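Local coordinates for putative uncharacterized protein (Thermococcus onnurineus, PDB 3UEB) that is of unknown function, a member of the UPF0440 (DUF3194) family that packs two helices against an antiparallel sheet and forms a two-chain assembly, at residues 55-58 and 59-63. Residues are numbered along the deposited sequence; the frame is centred on the assembly and turned at random.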
loop_
_atom_site.group_PDB
_atom_site.type_symbol
_atom_site.label_atom_id
_atom_site.label_comp_id
_atom_site.label_asym_id
_atom_site.label_seq_id
_atom_site.Cartn_x
_atom_site.Cartn_y
_atom_site.Cartn_z
ATOM N N ARG A 55 3.482 3.412 -5.841
ATOM C CA ARG A 55 3.099 4.378 -6.857
ATOM C C ARG A 55 3.258 3.743 -8.236
ATOM O O ARG A 55 4.355 3.332 -8.610
ATOM C CB ARG A 55 3.982 5.627 -6.764
ATOM C CG ARG A 55 3.712 6.650 -7.865
ATOM C CD ARG A 55 4.760 7.761 -7.896
ATOM N NE ARG A 55 4.483 8.744 -8.943
ATOM C CZ ARG A 55 5.323 9.709 -9.314
ATOM N NH1 ARG A 55 4.978 10.560 -10.275
ATOM N NH2 ARG A 55 6.512 9.822 -8.731
ATOM N N ILE A 56 2.164 3.649 -8.985
ATOM C CA ILE A 56 2.218 3.071 -10.323
ATOM C C ILE A 56 2.000 4.175 -11.353
ATOM O O ILE A 56 0.969 4.850 -11.359
ATOM C CB ILE A 56 1.155 1.952 -10.517
ATOM C CG1 ILE A 56 1.590 0.669 -9.792
ATOM C CG2 ILE A 56 0.983 1.640 -12.001
ATOM C CD1 ILE A 56 1.514 0.735 -8.284
ATOM N N ASN A 57 2.986 4.361 -12.220
ATOM C CA ASN A 57 2.912 5.391 -13.243
ATOM C C ASN A 57 3.899 5.049 -14.357
ATOM O O ASN A 57 5.043 5.509 -14.351
ATOM C CB ASN A 57 3.261 6.751 -12.632
ATOM C CG ASN A 57 3.026 7.900 -13.591
ATOM O OD1 ASN A 57 3.141 7.743 -14.814
ATOM N ND2 ASN A 57 2.709 9.072 -13.043
ATOM N N ARG A 58 3.450 4.244 -15.311
ATOM C CA ARG A 58 4.295 3.832 -16.423
ATOM C C ARG A 58 4.738 4.960 -17.358
ATOM O O ARG A 58 5.816 4.901 -17.940
ATOM C CB ARG A 58 3.589 2.742 -17.236
ATOM C CG ARG A 58 4.289 2.410 -18.551
ATOM C CD ARG A 58 4.042 0.966 -18.968
ATOM N NE ARG A 58 4.714 0.020 -18.078
ATOM C CZ ARG A 58 4.556 -1.299 -18.139
ATOM N NH1 ARG A 58 3.742 -1.831 -19.044
ATOM N NH2 ARG A 58 5.224 -2.091 -17.309
ATOM N N GLU A 59 3.923 5.997 -17.498
ATOM C CA GLU A 59 4.285 7.081 -18.399
ATOM C C GLU A 59 5.240 8.151 -17.888
ATOM O O GLU A 59 5.869 8.839 -18.690
ATOM C CB GLU A 59 3.024 7.739 -18.950
ATOM C CG GLU A 59 2.339 6.880 -20.004
ATOM C CD GLU A 59 1.910 7.679 -21.213
ATOM O OE1 GLU A 59 0.960 8.478 -21.082
ATOM O OE2 GLU A 59 2.531 7.515 -22.290
ATOM N N GLU A 60 5.379 8.293 -16.571
ATOM C CA GLU A 60 6.275 9.317 -16.036
ATOM C C GLU A 60 7.380 8.800 -15.113
ATOM O O GLU A 60 8.214 9.577 -14.652
ATOM C CB GLU A 60 5.456 10.392 -15.305
ATOM C CG GLU A 60 4.446 11.126 -16.189
ATOM C CD GLU A 60 3.477 11.991 -15.388
ATOM O OE1 GLU A 60 2.704 11.437 -14.574
ATOM O OE2 GLU A 60 3.486 13.227 -15.566
ATOM N N THR A 61 7.394 7.499 -14.838
ATOM C CA THR A 61 8.425 6.923 -13.967
ATOM C C THR A 61 8.942 5.617 -14.571
ATOM O O THR A 61 8.540 5.232 -15.671
ATOM C CB THR A 61 7.876 6.606 -12.533
ATOM O OG1 THR A 61 7.051 5.435 -12.570
ATOM C CG2 THR A 61 7.056 7.760 -12.002
ATOM N N LEU A 62 9.829 4.938 -13.852
ATOM C CA LEU A 62 10.351 3.667 -14.324
ATOM C C LEU A 62 9.193 2.674 -14.424
ATOM O O LEU A 62 9.240 1.738 -15.217
ATOM C CB LEU A 62 11.416 3.135 -13.361
ATOM C CG LEU A 62 12.876 3.362 -13.775
ATOM C CD1 LEU A 62 13.152 4.848 -13.939
ATOM C CD2 LEU A 62 13.798 2.756 -12.725
ATOM N N ASP A 63 8.162 2.902 -13.611
ATOM C CA ASP A 63 6.953 2.074 -13.568
ATOM C C ASP A 63 6.397 2.016 -12.161
ATOM O O ASP A 63 5.266 2.437 -11.906
ATOM C CB ASP A 63 7.225 0.634 -14.020
ATOM C CG ASP A 63 7.037 0.443 -15.513
ATOM O OD1 ASP A 63 7.427 -0.633 -16.018
ATOM O OD2 ASP A 63 6.497 1.360 -16.171
HETATM O O HOH W 1 5.612 5.386 -9.991
HETATM O O HOH W 2 7.891 3.223 -17.653
#
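Asn57 and Asp63 close the loop of a beta hairpin joining strands 49-56 and 63-71: Asn57 N donates almost straight to Asp63 O (3.0 Å, 172°). Within the loop, side chains bond to backbone and to each other. Asn57, carrying both acceptor and donor, takes the backbone N of Glu60 on OD1 (2.9 Å) from above its carbonyl plane and gives ND2 to Glu60 OE1 (2.8 Å), the carboxylate oxygen lying near the amide plane. Thr61 suits its place by using both branches: Thr61 OG1 donates to Asn57 O (2.7 Å). It also accepts from Asp63 N, an ST turn, while Thr61 CG2 sits over the centre of the Arg55 guanidinium face. That arginine also salt-bridges Asp49 of the second subunit, where the sheet continues. Charge pairing lies on the side of helix 20-41. The Arg58 chain, bent at chi3, runs beside Asp63 and grips it side-on, NE to OD2 and NH2 to OD1, both oxygens near the guanidinium plane but met from above the carboxylate plane; NH1 reaches Leu18 O. Shortened to alanine, this position would probably lose that bond and leave the buried Asp63 carboxylate without its counter-charge. Asp63 OD1 also accepts from Leu15 N. A water lies 2.7 Å from Arg58 O and 2.8 Å from Asp63 OD2.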